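PDB 1XPJ: capsular polysaccharide biosynthesis protein from Vibrio cholerae, which is of unknown function but probably belongs to the haloacid dehalogenase-like hydrolases, possibly linked to capsular polysaccharide biosynthesis. Local coordinates for residues V6-D9 with G10-Q14; E71-K75 with H76-Y80. All coordinates share one frame; numbering follows the deposited sequence. Where two conformers were deposited one is given.

Contact 1 of 2, residues V6-D9 with G10-Q14; sequences VDLD and GTLTQ
The carbonyl oxygen of Leu8 faces three backbone N-H groups of the next turn. Leu12 N bonds to Leu8 O at 2.9 Å. Thr11 N and Thr13 N each add a weak bond to the same oxygen. This is the loop that follows strand 3-6. Asp7, Asp9 and Thr11, just after the strand, match the DxDx(T/V) pattern, consistent with a haloacid dehalogenase-like fold. Gly10 reverses the chain with a positive phi. Its N-H runs fairly straight (161°) to the side chain of Thr13, with Gly10 N 3.2 Å from Thr13 OG1. The chi1 of Thr13, 87°, sets OG1 between the backbone N and the carbonyl carbon, on the side of Gly10. Ala15 N binds the same hydroxyl. The side chains of Asp9 and Thr13 lie side by side and point the same way. Asp9 OD1 forms a salt bridge with Arg49. Asp7 OD1 makes a long, weak ion pair with Lys87. The Thr11 side chain crosses that of Asp7 at a slant, its CB 3.4 Å from Asp7 O. Its OG1 makes a weak bond to Asp99 N of a second subunit. On the buried side Val6 CG1 rests against the methyl of Thr11. In one of two modelled conformers of Leu12, Leu12 CD1 lies 3.7 Å from Val6 CG1, so this contact is doubtful. A bound water bridges the neighbouring Asp9 and Thr13 side chains, 2.6 Å from Asp9 OD1 and 2.7 Å from Thr13 OG1.

Contact 2 of 2, residues E71-K75 with H76-Y80; sequences EWLDK and HQVPY
Trp72 and His76 meet obliquely, their ring planes 53° apart. His76 CD2 comes over one face of the indole, 3.2 Å from Trp72 CE2, and sits toward the rim. Trp72 CG is anti to the backbone N (chi1 -171°), which carries the indole along the helix toward the turn that follows. Trp72 NE1 and His76 NE2 are close but badly angled for a bond, and the indole N-H is used by Val23 O instead. On the His76 ring, Lys75 CD lies over one face in a CH-pi contact, though Lys75 has two modelled conformers and this one is doubtful. The backbone here is a Schellman motif that ends helix 66-75. Val78 N reaches Leu73 O at 3.0 Å, nearly straight (176°). Gln77, at positive phi, sends its N to Asp74 O at 3.2 Å. Val78 then turns inward, its CB 3.7 Å from Leu73 CD2, and its side chain also packs on Ile30 and Leu33 of helix 27-38. Tyr80 folds back toward the helix. Its ring has Leu73 CD1 over one face, while Leu73 CB is 3.8 Å from Tyr80 CE2. Asp74 OD1 lies at the ring edge and accepts a bond from Tyr80 OH at 2.9 Å. The hydroxyl meets this oxygen on the syn side, slightly out of the carboxylate plane. Asp74 crosses Tyr80 at about a right angle. A water on Val78 O adds a weak bond to Asp74 OD1. The phenol therefore donates to a carboxylate, which probably steadies both groups and would help to stabilise a negative charge on Asp74.

In the fold
From the N terminus, strand 3-6 runs into contact 1, which closes a tight turn at the strand's end. The chain then passes through helix 27-38, strand 42-47 and helix 58-64 before contact 2. There helix 66-75 ends and the loop to strand 82-85 begins. The two contacts are in series and neither encloses the other. They touch in space: Trp72 CH2 lies 3.4 Å from Leu12 O and also packs on Thr13 CG2. Helix 27-38 lies against both, with Leu33 common to them. Together they tie the loop after the first strand to the end of helix 66-75, beside the parallel sheet.

Contact 1 of 2, residues V6-D9 with G10-Q14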
loop_
_atom_site.group_PDB
_atom_site.type_symbol
_atom_site.label_atom_id
_atom_site.label_comp_id
_atom_site.label_asym_id
_atom_site.label_seq_id
_atom_site.Cartn_x
_atom_site.Cartn_y
_atom_site.Cartn_z
ATOM N N VAL A 6 -6.151 6.427 -14.543
ATOM C CA VAL A 6 -7.246 7.385 -14.644
ATOM C C VAL A 6 -7.832 7.732 -13.284
ATOM O O VAL A 6 -8.313 6.847 -12.549
ATOM C CB VAL A 6 -8.400 6.823 -15.510
ATOM C CG1 VAL A 6 -9.424 7.918 -15.818
ATOM C CG2 VAL A 6 -7.851 6.166 -16.793
ATOM N N ASP A 7 -7.802 9.020 -12.963
ATOM C CA ASP A 7 -8.432 9.548 -11.761
ATOM C C ASP A 7 -9.958 9.379 -11.902
ATOM O O ASP A 7 -10.467 9.161 -13.012
ATOM C CB ASP A 7 -8.042 11.017 -11.627
ATOM C CG ASP A 7 -8.446 11.631 -10.300
ATOM O OD1 ASP A 7 -8.349 10.975 -9.249
ATOM O OD2 ASP A 7 -8.862 12.810 -10.219
ATOM N N LEU A 8 -10.696 9.465 -10.794
ATOM C CA LEU A 8 -12.125 9.201 -10.866
ATOM C C LEU A 8 -12.938 10.491 -10.795
ATOM O O LEU A 8 -13.586 10.843 -11.779
ATOM C CB LEU A 8 -12.531 8.199 -9.778
ATOM C CG LEU A 8 -13.992 7.846 -9.490
ATOM C CD1 LEU A 8 -14.700 7.261 -10.706
ATOM C CD2 LEU A 8 -14.006 6.847 -8.333
ATOM N N ASP A 9 -12.894 11.178 -9.646
ATOM C CA ASP A 9 -13.669 12.389 -9.412
ATOM C C ASP A 9 -13.107 13.589 -10.175
ATOM O O ASP A 9 -11.969 14.004 -9.949
ATOM C CB ASP A 9 -13.730 12.710 -7.906
ATOM C CG ASP A 9 -14.403 11.606 -7.090
ATOM O OD1 ASP A 9 -15.572 11.286 -7.355
ATOM O OD2 ASP A 9 -13.844 10.997 -6.159
ATOM N N GLY A 10 -13.910 14.152 -11.070
ATOM C CA GLY A 10 -13.482 15.281 -11.874
ATOM C C GLY A 10 -12.928 14.876 -13.230
ATOM O O GLY A 10 -12.808 15.716 -14.121
ATOM N N THR A 11 -12.586 13.597 -13.381
ATOM C CA THR A 11 -12.049 13.084 -14.640
ATOM C C THR A 11 -13.107 12.250 -15.319
ATOM O O THR A 11 -13.438 12.492 -16.476
ATOM C CB THR A 11 -10.788 12.222 -14.381
ATOM O OG1 THR A 11 -9.707 13.083 -14.031
ATOM C CG2 THR A 11 -10.288 11.541 -15.666
ATOM N N LEU A 12 -13.635 11.262 -14.598
ATOM C CA LEU A 12 -14.741 10.464 -15.108
ATOM C C LEU A 12 -16.100 11.031 -14.664
ATOM O O LEU A 12 -17.132 10.648 -15.212
ATOM C CB LEU A 12 -14.580 9.006 -14.682
ATOM C CG LEU A 12 -13.826 8.043 -15.606
ATOM C CD1 LEU A 12 -12.917 8.754 -16.593
ATOM C CD2 LEU A 12 -13.037 7.014 -14.805
ATOM N N THR A 13 -16.082 11.952 -13.689
ATOM C CA THR A 13 -17.301 12.560 -13.146
ATOM C C THR A 13 -17.295 14.089 -13.284
ATOM O O THR A 13 -16.227 14.712 -13.343
ATOM C CB THR A 13 -17.570 12.148 -11.643
ATOM O OG1 THR A 13 -16.878 13.034 -10.753
ATOM C CG2 THR A 13 -17.008 10.758 -11.293
ATOM N N GLN A 14 -18.492 14.674 -13.324
ATOM C CA GLN A 14 -18.654 16.117 -13.396
ATOM C C GLN A 14 -18.587 16.757 -12.018
ATOM O O GLN A 14 -18.713 17.985 -11.884
ATOM C CB GLN A 14 -19.989 16.465 -14.059
ATOM C CG GLN A 14 -20.074 16.044 -15.516
ATOM C CD GLN A 14 -21.381 16.418 -16.182
ATOM O OE1 GLN A 14 -22.082 17.324 -15.737
ATOM N NE2 GLN A 14 -21.709 15.720 -17.258
HETATM O O HOH W 1 -17.418 12.907 -8.107
#

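Contact 2 of 2, residues E71-K75 with H76-Y80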
loop_
_atom_site.group_PDB
_atom_site.type_symbol
_atom_site.label_atom_id
_atom_site.label_comp_id
_atom_site.label_asym_id
_atom_site.label_seq_id
_atom_site.Cartn_x
_atom_site.Cartn_y
_atom_site.Cartn_z
ATOM N N GLU A 71 -20.072 -0.166 -8.548
ATOM C CA GLU A 71 -21.467 0.012 -8.940
ATOM C C GLU A 71 -21.623 1.160 -9.950
ATOM O O GLU A 71 -22.241 1.011 -10.939
ATOM C CB GLU A 71 -22.338 0.246 -7.690
ATOM C CG GLU A 71 -23.822 0.396 -8.029
ATOM C CD GLU A 71 -24.648 0.846 -6.839
ATOM O OE1 GLU A 71 -24.559 2.040 -6.468
ATOM O OE2 GLU A 71 -25.388 0.002 -6.288
ATOM N N TRP A 72 -21.015 2.314 -9.660
ATOM C CA TRP A 72 -21.096 3.476 -10.534
ATOM C C TRP A 72 -20.412 3.244 -11.883
ATOM O O TRP A 72 -20.965 3.578 -12.937
ATOM C CB TRP A 72 -20.521 4.711 -9.839
ATOM C CG TRP A 72 -20.757 5.987 -10.572
ATOM C CD1 TRP A 72 -21.809 6.855 -10.400
ATOM C CD2 TRP A 72 -19.938 6.553 -11.608
ATOM N NE1 TRP A 72 -21.683 7.928 -11.251
ATOM C CE2 TRP A 72 -20.545 7.771 -12.006
ATOM C CE3 TRP A 72 -18.733 6.166 -12.231
ATOM C CZ2 TRP A 72 -19.990 8.602 -13.001
ATOM C CZ3 TRP A 72 -18.185 6.993 -13.218
ATOM C CH2 TRP A 72 -18.815 8.197 -13.593
ATOM N N LEU A 73 -19.217 2.666 -11.844
ATOM C CA LEU A 73 -18.494 2.325 -13.063
ATOM C C LEU A 73 -19.326 1.391 -13.942
ATOM O O LEU A 73 -19.501 1.669 -15.133
ATOM C CB LEU A 73 -17.092 1.743 -12.747
ATOM C CG LEU A 73 -16.076 2.710 -12.108
ATOM C CD1 LEU A 73 -14.970 1.959 -11.415
ATOM C CD2 LEU A 73 -15.467 3.653 -13.125
ATOM N N ASP A 74 -19.870 0.324 -13.349
ATOM C CA ASP A 74 -20.767 -0.606 -14.070
ATOM C C ASP A 74 -22.012 0.046 -14.676
ATOM O O ASP A 74 -22.367 -0.217 -15.835
ATOM C CB ASP A 74 -21.202 -1.765 -13.165
ATOM C CG ASP A 74 -20.037 -2.650 -12.745
ATOM O OD1 ASP A 74 -18.974 -2.589 -13.398
ATOM O OD2 ASP A 74 -20.092 -3.437 -11.775
ATOM N N LYS A 75 -22.678 0.879 -13.876
ATOM C CA LYS A 75 -23.875 1.608 -14.293
ATOM C C LYS A 75 -23.607 2.410 -15.569
ATOM O O LYS A 75 -24.431 2.434 -16.486
ATOM C CB LYS A 75 -24.328 2.537 -13.160
ATOM C CG LYS A 75 -25.812 2.872 -13.196
ATOM C CD LYS A 75 -26.039 4.359 -13.408
ATOM C CE LYS A 75 -26.842 4.972 -12.261
ATOM N NZ LYS A 75 -28.137 5.538 -12.730
ATOM N N HIS A 76 -22.435 3.034 -15.627
ATOM C CA HIS A 76 -22.110 3.948 -16.709
ATOM C C HIS A 76 -21.244 3.347 -17.811
ATOM O O HIS A 76 -20.776 4.064 -18.698
ATOM C CB HIS A 76 -21.511 5.225 -16.123
ATOM C CG HIS A 76 -22.492 5.991 -15.295
ATOM N ND1 HIS A 76 -23.619 6.575 -15.834
ATOM C CD2 HIS A 76 -22.549 6.225 -13.962
ATOM C CE1 HIS A 76 -24.316 7.156 -14.872
ATOM N NE2 HIS A 76 -23.692 6.953 -13.726
ATOM N N GLN A 77 -21.072 2.024 -17.768
ATOM C CA GLN A 77 -20.363 1.278 -18.811
ATOM C C GLN A 77 -18.945 1.819 -18.991
ATOM O O GLN A 77 -18.484 2.046 -20.115
ATOM C CB GLN A 77 -21.139 1.303 -20.153
ATOM C CG GLN A 77 -22.655 1.076 -20.021
ATOM C CD GLN A 77 -23.072 -0.348 -20.343
ATOM O OE1 GLN A 77 -23.851 -0.576 -21.273
ATOM N NE2 GLN A 77 -22.559 -1.307 -19.579
ATOM N N VAL A 78 -18.262 2.060 -17.873
ATOM C CA VAL A 78 -16.878 2.506 -17.906
ATOM C C VAL A 78 -16.008 1.255 -17.920
ATOM O O VAL A 78 -16.133 0.408 -17.031
ATOM C CB VAL A 78 -16.532 3.382 -16.702
ATOM C CG1 VAL A 78 -15.141 4.051 -16.875
ATOM C CG2 VAL A 78 -17.616 4.411 -16.472
ATOM N N PRO A 79 -15.163 1.105 -18.944
ATOM C CA PRO A 79 -14.267 -0.052 -19.006
ATOM C C PRO A 79 -13.171 0.147 -17.963
ATOM O O PRO A 79 -12.728 1.291 -17.728
ATOM C CB PRO A 79 -13.710 -0.001 -20.437
ATOM C CG PRO A 79 -13.856 1.424 -20.883
ATOM C CD PRO A 79 -14.975 2.023 -20.087
ATOM N N TYR A 80 -12.781 -0.936 -17.299
ATOM C CA TYR A 80 -11.702 -0.885 -16.317
ATOM C C TYR A 80 -11.188 -2.295 -16.126
ATOM O O TYR A 80 -11.965 -3.242 -16.106
ATOM C CB TYR A 80 -12.158 -0.258 -14.971
ATOM C CG TYR A 80 -13.246 -1.035 -14.255
ATOM C CD1 TYR A 80 -12.930 -1.971 -13.255
ATOM C CD2 TYR A 80 -14.595 -0.855 -14.594
ATOM C CE1 TYR A 80 -13.952 -2.719 -12.597
ATOM C CE2 TYR A 80 -15.615 -1.577 -13.958
ATOM C CZ TYR A 80 -15.289 -2.511 -12.963
ATOM O OH TYR A 80 -16.304 -3.216 -12.345
HETATM O O HOH W 2 -20.889 -1.895 -17.601
HETATM O O HOH W 3 -18.002 -2.096 -16.668
#